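Local coordinates for mandelate racemase / muconate lactonizing enzyme, C-terminal domain protein (Pseudovibrio sp. JE062, PDB 4JHM) that is of unspecified function but belongs to the mandelate racemase / muconate lactonizing enzyme family, pairing an enolase-like N-terminal domain with a TIM-barrel C-terminal domain, at residues Pro25-Asp28 with Asn29-Pro32; Cys170-Asp173 with Lys174-Leu178; Glu180-Glu183 with Ala184-Thr188. All coordinates share one frame; numbering follows the deposited sequence.

Contact 1 is a surface turn in the loop between strands 8-16 and 34-44, whereas contacts 2 and 3 are partly buried and share helix 172-186, the first at its start and the second in its last turns. The helix contacts rest on main-chain bonds of i to i+4 spacing, to which contact 2 adds a CH-pi pair and contact 3 an aliphatic group at a ring edge; contact 1 relies instead on proline, alanine and glutamine packing round a bend. Contacts 1 and 2 also meet through a salt bridge, D28 OD2 to K174 NZ at 2.6 Å. Contact 3 stays apart from contact 1, about 15 Å between nearest atoms.

Contact 1: residues Pro25-Asp28 with Asn29-Pro32; sequences PWAD and NQEP
A27 and Q30 face each other across a tight reversal of the chain, their CA atoms 5.5 Å apart. D28 lies in the extended region and N29 has a positive phi of 69°, which together describe a type II beta turn with D28 and N29 at its corners and A27 and Q30 as its first and last residues. The CA atoms of P25 and P32, 5.2 Å apart, show that the two arms stay close on leaving the bend.

The van der Waals packing has two parts. Q30 leaves its backbone and folds at chi2 (88°), and this bend carries the amide carbon back to the methyl of A27, with Q30 CD 3.4 Å from A27 CB. Further along the arms the P25 ring lies by the opposite main chain: P25 CB is 4.0 Å from Q30 O, and P25 CG is 4.2 Å from P32 CA.

Polar groups gather at the bend. Q30 NE2 lies 2.6 Å from D28 O, beside the peptide that links the two central residues. The side chains of D28 and N29 run alongside each other in the same direction, with carboxylate and amide planes 50° apart. R95 of a second subunit packs against Q30 and E31.

Aliphatic carbons thus rest mainly on amide and carbonyl groups, and the Q30 amide serves both kinds of contact, its carbon against the A27 methyl and its nitrogen close to D28 O. The charge of D28 has its partner outside the turn: OD2 forms a salt bridge with K174 at the start of helix 172-186, tying this surface loop to the barrel domain.

Contact 2: residues Cys170-Asp173 with Lys174-Leu178; sequences CVYD and KDVAL
Main-chain bonds of i to i+4 spacing open the helix: D175 N donates to V171 O (3.0 Å, with an N-H...O angle of 175°) and V176 N to Y172 O (2.8 Å), while D173 O receives only weak bonds from V176 N and A177 N.

One turn along the helix, V176 sets its CG2 methyl over one face of the Y172 ring. This CH-pi contact measures 3.7 Å from CG2 to the ring centroid and lies 22° off the normal, so the methyl is displaced toward the rim; its nearest ring atom is Y172 CE1, at 3.4 Å. M209 of helix 203-215 touches both side chains and extends the apolar patch.

D175 is the side chain that reaches back to the preceding residues. With CG beside its own backbone N (chi1 -68°), the carboxylate turns back toward the backbone of C170, ahead of the helix. D175 OD1 accepts a weak hydrogen bond from C170 N (3.1 Å) and another from Y169 N, while OD2 is hydrogen-bonded to Y201 OH. The buried carboxylate is therefore shared between the entering loop and a second loop. The K174 chain, bent at chi3, leads away from the turn to its salt bridge with D28.

The arrangement forms the head of the helix in the beta-alpha-beta unit made by strand 163-167, helix 172-186 and strand 192-196, the repeating crossover of a TIM barrel.

Contact 3: residues Glu180-Glu183 with Ala184-Thr188; sequences EAVE and AKYGT
V182 and Y186, one helical turn apart, cross obliquely, and the valine meets the ring at its edge. V182 CG1 lies in the ring plane, 3.9 Å from Y186 CD2. The tyrosine ring swings beside its own backbone N (chi1 -45°), which also brings CD2 within 3.4 Å of V182 O. On one face of the ring sits K185 CB, 3.7 Å above the plane and offset toward the rim. Y186 is thus bordered by V182 in its plane and by K185 across a face, while its OH is hydrogen-bonded to D154 of helix 149-159. K185 makes a cation-pi contact with F150 of the same helix.

E183 is oriented differently. Its chain bends at chi2 (67°), leaving the carboxylate near the backbone at G187, with E183 OE2 3.8 Å from G187 CA. E183 OE1 is held by a hydrogen bond from W218 NE1.

The backbone keeps its i to i+4 bonds: A184 N to E180 O (3.1 Å), Y186 N to V182 O (2.8 Å), and a weak one from K185 N to A181 O.

F193 of strand 192-196 and I153 of helix 149-159 both touch V182 and Y186. This is the layering of a TIM barrel, in which an outer helix packs against a strand of the barrel and a neighbouring helix.

Contact 1: residues Pro25-Asp28 with Asn29-Pro32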
ATOM      1  N   PRO A  25      18.112  34.913 -19.100  1.00118.80           N
ATOM      2  CA  PRO A  25      18.467  33.565 -18.683  1.00122.15           C
ATOM      3  C   PRO A  25      18.104  33.317 -17.219  1.00116.29           C
ATOM      4  O   PRO A  25      18.383  34.162 -16.366  1.00111.32           O
ATOM      5  CB  PRO A  25      19.986  33.537 -18.877  1.00122.08           C
ATOM      6  CG  PRO A  25      20.427  34.964 -18.755  1.00116.60           C
ATOM      7  CD  PRO A  25      19.221  35.856 -18.882  1.00113.83           C
ATOM      8  N   TRP A  26      17.488  32.172 -16.935  1.00115.26           N
ATOM      9  CA  TRP A  26      17.071  31.845 -15.570  1.00118.30           C
ATOM     10  C   TRP A  26      17.976  30.810 -14.899  1.00114.84           C
ATOM     11  O   TRP A  26      17.608  30.224 -13.884  1.00117.72           O
ATOM     12  CB  TRP A  26      15.601  31.382 -15.519  1.00120.87           C
ATOM     13  CG  TRP A  26      14.989  30.974 -16.842  1.00120.23           C
ATOM     14  CD1 TRP A  26      14.370  31.793 -17.743  1.00116.43           C
ATOM     15  CD2 TRP A  26      14.910  29.648 -17.387  1.00119.84           C
ATOM     16  NE1 TRP A  26      13.923  31.064 -18.820  1.00109.83           N
ATOM     17  CE2 TRP A  26      14.243  29.745 -18.626  1.00114.86           C
ATOM     18  CE3 TRP A  26      15.343  28.389 -16.952  1.00119.96           C
ATOM     19  CZ2 TRP A  26      13.999  28.633 -19.435  1.00115.78           C
ATOM     20  CZ3 TRP A  26      15.098  27.284 -17.757  1.00115.93           C
ATOM     21  CH2 TRP A  26      14.432  27.415 -18.983  1.00114.76           C
ATOM     22  N   ALA A  27      19.159  30.597 -15.464  1.00120.25           N
ATOM     23  CA  ALA A  27      20.156  29.722 -14.853  1.00124.68           C
ATOM     24  C   ALA A  27      21.460  30.491 -14.703  1.00125.18           C
ATOM     25  O   ALA A  27      21.742  31.393 -15.488  1.00147.24           O
ATOM     26  CB  ALA A  27      20.364  28.483 -15.705  1.00136.93           C
ATOM     27  N   ASP A  28      22.254  30.139 -13.697  1.00120.65           N
ATOM     28  CA  ASP A  28      23.481  30.876 -13.413  1.00121.15           C
ATOM     29  C   ASP A  28      24.611  30.491 -14.358  1.00134.62           C
ATOM     30  O   ASP A  28      25.099  29.362 -14.328  1.00144.12           O
ATOM     31  CB  ASP A  28      23.922  30.651 -11.970  1.00120.96           C
ATOM     32  CG  ASP A  28      24.926  31.682 -11.503  1.00123.06           C
ATOM     33  OD1 ASP A  28      24.964  32.789 -12.082  1.00126.36           O
ATOM     34  OD2 ASP A  28      25.672  31.392 -10.547  1.00126.14           O
ATOM     35  N   ASN A  29      25.013  31.445 -15.194  1.00143.73           N
ATOM     36  CA  ASN A  29      26.122  31.268 -16.133  1.00147.66           C
ATOM     37  C   ASN A  29      25.829  30.289 -17.273  1.00145.33           C
ATOM     38  O   ASN A  29      26.747  29.835 -17.963  1.00152.26           O
ATOM     39  CB  ASN A  29      27.399  30.869 -15.386  1.00154.93           C
ATOM     40  CG  ASN A  29      27.930  31.989 -14.512  1.00156.96           C
ATOM     41  OD1 ASN A  29      27.691  32.017 -13.304  1.00148.99           O
ATOM     42  ND2 ASN A  29      28.642  32.931 -15.124  1.00155.62           N
ATOM     43  N   GLN A  30      24.550  29.967 -17.470  1.00127.06           N
ATOM     44  CA  GLN A  30      24.117  29.308 -18.699  1.00114.46           C
ATOM     45  C   GLN A  30      23.905  30.407 -19.720  1.00102.13           C
ATOM     46  O   GLN A  30      23.393  31.473 -19.385  1.00112.23           O
ATOM     47  CB  GLN A  30      22.828  28.508 -18.501  1.00108.12           C
ATOM     48  CG  GLN A  30      23.044  27.042 -18.145  1.00102.30           C
ATOM     49  CD  GLN A  30      23.186  26.802 -16.653  1.00104.05           C
ATOM     50  OE1 GLN A  30      22.844  25.730 -16.151  1.00 98.49           O
ATOM     51  NE2 GLN A  30      23.686  27.798 -15.934  1.00102.71           N
ATOM     52  N   GLU A  31      24.302  30.150 -20.962  1.00 95.40           N
ATOM     53  CA  GLU A  31      24.317  31.183 -21.999  1.00 92.74           C
ATOM     54  C   GLU A  31      22.993  31.944 -22.085  1.00 88.92           C
ATOM     55  O   GLU A  31      21.938  31.395 -21.769  1.00 94.69           O
ATOM     56  CB  GLU A  31      24.660  30.566 -23.359  1.00 92.69           C
ATOM     57  CG  GLU A  31      25.950  29.764 -23.357  1.00 89.08           C
ATOM     58  CD  GLU A  31      27.084  30.499 -22.678  1.00 90.98           C
ATOM     59  OE1 GLU A  31      27.357  31.654 -23.065  1.00 96.31           O
ATOM     60  OE2 GLU A  31      27.700  29.924 -21.758  1.00 94.91           O
ATOM     61  N   PRO A  32      23.046  33.218 -22.511  1.00 88.79           N
ATOM     62  CA  PRO A  32      21.847  34.066 -22.577  1.00 85.49           C
ATOM     63  C   PRO A  32      20.833  33.563 -23.595  1.00 79.02           C
ATOM     64  O   PRO A  32      21.188  33.330 -24.749  1.00 81.64           O
ATOM     65  CB  PRO A  32      22.401  35.430 -23.006  1.00 86.91           C
ATOM     66  CG  PRO A  32      23.688  35.120 -23.694  1.00 89.20           C
ATOM     67  CD  PRO A  32      24.249  33.922 -22.986  1.00 86.60           C
TER

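Contact 2: residues Cys170-Asp173 with Lys174-Leu178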
ATOM      1  N   CYS A 170      19.641  29.697  -9.011  1.00 80.31           N
ATOM      2  CA  CYS A 170      19.444  28.254  -9.065  1.00 77.64           C
ATOM      3  C   CYS A 170      20.687  27.531  -8.552  1.00 74.77           C
ATOM      4  O   CYS A 170      21.009  26.426  -8.986  1.00 69.60           O
ATOM      5  CB  CYS A 170      19.093  27.814 -10.485  1.00 82.04           C
ATOM      6  SG  CYS A 170      17.592  28.608 -11.095  1.00 77.84           S
ATOM      7  N   VAL A 171      21.371  28.190  -7.621  1.00 75.82           N
ATOM      8  CA  VAL A 171      22.504  27.629  -6.905  1.00 73.65           C
ATOM      9  C   VAL A 171      22.254  27.875  -5.413  1.00 75.05           C
ATOM     10  O   VAL A 171      22.512  28.962  -4.895  1.00 75.25           O
ATOM     11  CB  VAL A 171      23.827  28.286  -7.355  1.00 75.08           C
ATOM     12  CG1 VAL A 171      24.982  27.857  -6.463  1.00 72.95           C
ATOM     13  CG2 VAL A 171      24.115  27.950  -8.812  1.00 71.64           C
ATOM     14  N   TYR A 172      21.721  26.864  -4.737  1.00 74.34           N
ATOM     15  CA  TYR A 172      21.359  26.963  -3.326  1.00 71.19           C
ATOM     16  C   TYR A 172      22.139  28.037  -2.558  1.00 75.72           C
ATOM     17  O   TYR A 172      21.544  28.890  -1.909  1.00 79.66           O
ATOM     18  CB  TYR A 172      21.540  25.600  -2.648  1.00 71.77           C
ATOM     19  CG  TYR A 172      21.132  25.592  -1.197  1.00 69.52           C
ATOM     20  CD1 TYR A 172      19.831  25.892  -0.823  1.00 67.54           C
ATOM     21  CD2 TYR A 172      22.041  25.279  -0.202  1.00 70.47           C
ATOM     22  CE1 TYR A 172      19.450  25.888   0.504  1.00 71.39           C
ATOM     23  CE2 TYR A 172      21.670  25.277   1.130  1.00 72.11           C
ATOM     24  CZ  TYR A 172      20.375  25.584   1.476  1.00 73.70           C
ATOM     25  OH  TYR A 172      20.002  25.586   2.797  1.00 79.77           O
ATOM     26  N   ASP A 173      23.464  27.998  -2.630  1.00 81.25           N
ATOM     27  CA  ASP A 173      24.299  28.912  -1.843  1.00 88.42           C
ATOM     28  C   ASP A 173      24.028  30.386  -2.137  1.00 83.36           C
ATOM     29  O   ASP A 173      23.792  31.170  -1.217  1.00 79.96           O
ATOM     30  CB  ASP A 173      25.774  28.598  -2.065  1.00 95.85           C
ATOM     31  CG  ASP A 173      26.127  27.188  -1.653  1.00104.57           C
ATOM     32  OD1 ASP A 173      25.991  26.869  -0.449  1.00102.26           O
ATOM     33  OD2 ASP A 173      26.526  26.397  -2.535  1.00110.02           O
ATOM     34  N   LYS A 174      24.062  30.758  -3.413  1.00 79.85           N
ATOM     35  CA  LYS A 174      23.770  32.134  -3.818  1.00 81.07           C
ATOM     36  C   LYS A 174      22.294  32.477  -3.597  1.00 79.17           C
ATOM     37  O   LYS A 174      21.958  33.579  -3.159  1.00 81.57           O
ATOM     38  CB  LYS A 174      24.161  32.352  -5.280  1.00 82.08           C
ATOM     39  CG  LYS A 174      25.656  32.207  -5.534  1.00 84.90           C
ATOM     40  CD  LYS A 174      25.989  32.158  -7.017  1.00 83.19           C
ATOM     41  CE  LYS A 174      25.886  33.532  -7.658  1.00 86.95           C
ATOM     42  NZ  LYS A 174      26.209  33.490  -9.113  1.00 90.91           N
ATOM     43  N   ASP A 175      21.415  31.524  -3.882  1.00 74.51           N
ATOM     44  CA  ASP A 175      19.986  31.716  -3.665  1.00 72.38           C
ATOM     45  C   ASP A 175      19.654  31.963  -2.196  1.00 74.43           C
ATOM     46  O   ASP A 175      18.682  32.644  -1.881  1.00 72.17           O
ATOM     47  CB  ASP A 175      19.211  30.503  -4.163  1.00 70.21           C
ATOM     48  CG  ASP A 175      19.253  30.366  -5.670  1.00 71.76           C
ATOM     49  OD1 ASP A 175      19.745  31.292  -6.346  1.00 82.09           O
ATOM     50  OD2 ASP A 175      18.789  29.330  -6.182  1.00 66.48           O
ATOM     51  N   VAL A 176      20.457  31.407  -1.294  1.00 77.85           N
ATOM     52  CA  VAL A 176      20.221  31.588   0.135  1.00 80.98           C
ATOM     53  C   VAL A 176      20.590  33.005   0.572  1.00 82.31           C
ATOM     54  O   VAL A 176      19.927  33.587   1.429  1.00 79.01           O
ATOM     55  CB  VAL A 176      21.006  30.561   0.978  1.00 81.21           C
ATOM     56  CG1 VAL A 176      21.126  31.029   2.422  1.00 81.79           C
ATOM     57  CG2 VAL A 176      20.333  29.197   0.917  1.00 77.67           C
ATOM     58  N   ALA A 177      21.651  33.553  -0.013  1.00 84.13           N
ATOM     59  CA  ALA A 177      22.060  34.922   0.290  1.00 83.00           C
ATOM     60  C   ALA A 177      21.007  35.891  -0.231  1.00 83.95           C
ATOM     61  O   ALA A 177      20.750  36.933   0.369  1.00 86.11           O
ATOM     62  CB  ALA A 177      23.416  35.225  -0.328  1.00 79.91           C
ATOM     63  N   LEU A 178      20.399  35.536  -1.358  1.00 84.17           N
ATOM     64  CA  LEU A 178      19.329  36.331  -1.936  1.00 81.14           C
ATOM     65  C   LEU A 178      18.088  36.225  -1.066  1.00 79.55           C
ATOM     66  O   LEU A 178      17.636  37.198  -0.470  1.00 83.21           O
ATOM     67  CB  LEU A 178      19.014  35.827  -3.342  1.00 77.51           C
ATOM     68  CG  LEU A 178      17.705  36.332  -3.948  1.00 79.89           C
ATOM     69  CD1 LEU A 178      17.838  37.788  -4.364  1.00 85.71           C
ATOM     70  CD2 LEU A 178      17.310  35.474  -5.137  1.00 81.05           C
TER

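Contact 3: residues Glu180-Glu183 with Ala184-Thr188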
ATOM      1  N   GLU A 180      17.344  35.285   1.876  1.00 76.45           N
ATOM      2  CA  GLU A 180      17.359  35.764   3.260  1.00 78.22           C
ATOM      3  C   GLU A 180      17.417  37.294   3.348  1.00 83.31           C
ATOM      4  O   GLU A 180      16.772  37.901   4.211  1.00 82.93           O
ATOM      5  CB  GLU A 180      18.530  35.138   4.024  1.00 77.60           C
ATOM      6  CG  GLU A 180      18.382  33.638   4.228  1.00 82.26           C
ATOM      7  CD  GLU A 180      19.427  33.051   5.161  1.00 82.36           C
ATOM      8  OE1 GLU A 180      20.611  33.419   5.040  1.00 81.62           O
ATOM      9  OE2 GLU A 180      19.062  32.209   6.009  1.00 80.97           O
ATOM     10  N   ALA A 181      18.186  37.907   2.454  1.00 84.47           N
ATOM     11  CA  ALA A 181      18.304  39.361   2.403  1.00 87.61           C
ATOM     12  C   ALA A 181      16.977  40.015   2.023  1.00 87.05           C
ATOM     13  O   ALA A 181      16.668  41.116   2.481  1.00 90.64           O
ATOM     14  CB  ALA A 181      19.389  39.764   1.417  1.00 87.87           C
ATOM     15  N   VAL A 182      16.202  39.336   1.181  1.00 82.87           N
ATOM     16  CA  VAL A 182      14.893  39.833   0.771  1.00 81.83           C
ATOM     17  C   VAL A 182      13.886  39.745   1.910  1.00 80.14           C
ATOM     18  O   VAL A 182      13.082  40.653   2.102  1.00 82.24           O
ATOM     19  CB  VAL A 182      14.342  39.049  -0.436  1.00 81.05           C
ATOM     20  CG1 VAL A 182      12.834  39.224  -0.544  1.00 82.56           C
ATOM     21  CG2 VAL A 182      15.023  39.493  -1.723  1.00 79.97           C
ATOM     22  N   GLU A 183      13.923  38.648   2.657  1.00 85.21           N
ATOM     23  CA  GLU A 183      12.989  38.448   3.765  1.00 91.35           C
ATOM     24  C   GLU A 183      13.234  39.477   4.855  1.00 92.51           C
ATOM     25  O   GLU A 183      12.292  39.966   5.476  1.00 97.06           O
ATOM     26  CB  GLU A 183      13.112  37.037   4.349  1.00 88.69           C
ATOM     27  CG  GLU A 183      12.237  36.788   5.573  1.00 90.21           C
ATOM     28  CD  GLU A 183      10.751  36.802   5.257  1.00 93.69           C
ATOM     29  OE1 GLU A 183      10.391  36.909   4.066  1.00 90.50           O
ATOM     30  OE2 GLU A 183       9.935  36.694   6.201  1.00 96.18           O
ATOM     31  N   ALA A 184      14.506  39.794   5.082  1.00 92.63           N
ATOM     32  CA  ALA A 184      14.890  40.807   6.060  1.00 94.36           C
ATOM     33  C   ALA A 184      14.307  42.181   5.706  1.00 95.48           C
ATOM     34  O   ALA A 184      13.825  42.906   6.581  1.00 99.27           O
ATOM     35  CB  ALA A 184      16.406  40.883   6.159  1.00 94.26           C
ATOM     36  N   LYS A 185      14.351  42.532   4.423  1.00 89.63           N
ATOM     37  CA  LYS A 185      13.861  43.829   3.967  1.00 92.20           C
ATOM     38  C   LYS A 185      12.343  43.898   3.847  1.00 87.65           C
ATOM     39  O   LYS A 185      11.737  44.875   4.276  1.00 84.49           O
ATOM     40  CB  LYS A 185      14.477  44.196   2.615  1.00 95.23           C
ATOM     41  CG  LYS A 185      15.855  44.824   2.700  1.00 99.17           C
ATOM     42  CD  LYS A 185      16.051  45.859   1.603  1.00105.08           C
ATOM     43  CE  LYS A 185      15.183  47.086   1.847  1.00108.61           C
ATOM     44  NZ  LYS A 185      15.535  48.220   0.952  1.00107.88           N
ATOM     45  N   TYR A 186      11.732  42.875   3.252  1.00 84.91           N
ATOM     46  CA  TYR A 186      10.305  42.929   2.918  1.00 82.94           C
ATOM     47  C   TYR A 186       9.458  41.870   3.626  1.00 81.14           C
ATOM     48  O   TYR A 186       8.409  41.479   3.123  1.00 76.48           O
ATOM     49  CB  TYR A 186      10.111  42.782   1.406  1.00 79.18           C
ATOM     50  CG  TYR A 186      11.046  43.620   0.565  1.00 77.05           C
ATOM     51  CD1 TYR A 186      10.834  44.979   0.396  1.00 80.59           C
ATOM     52  CD2 TYR A 186      12.134  43.043  -0.074  1.00 76.16           C
ATOM     53  CE1 TYR A 186      11.686  45.746  -0.379  1.00 82.89           C
ATOM     54  CE2 TYR A 186      12.990  43.798  -0.851  1.00 78.05           C
ATOM     55  CZ  TYR A 186      12.763  45.147  -1.001  1.00 81.71           C
ATOM     56  OH  TYR A 186      13.619  45.892  -1.778  1.00 85.35           O
ATOM     57  N   GLY A 187       9.905  41.420   4.794  1.00 86.78           N
ATOM     58  CA  GLY A 187       9.203  40.375   5.544  1.00 86.55           C
ATOM     59  C   GLY A 187       7.819  40.776   6.029  1.00 87.46           C
ATOM     60  O   GLY A 187       6.900  39.958   6.033  1.00 83.62           O
ATOM     61  N   THR A 188       7.666  42.031   6.444  1.00 91.07           N
ATOM     62  CA  THR A 188       6.378  42.525   6.934  1.00 93.90           C
ATOM     63  C   THR A 188       5.758  43.531   5.963  1.00 95.26           C
ATOM     64  O   THR A 188       5.204  44.548   6.375  1.00100.80           O
ATOM     65  CB  THR A 188       6.515  43.179   8.325  1.00 93.25           C
ATOM     66  OG1 THR A 188       7.377  44.320   8.239  1.00 95.34           O
ATOM     67  CG2 THR A 188       7.088  42.189   9.329  1.00 92.49           C
TER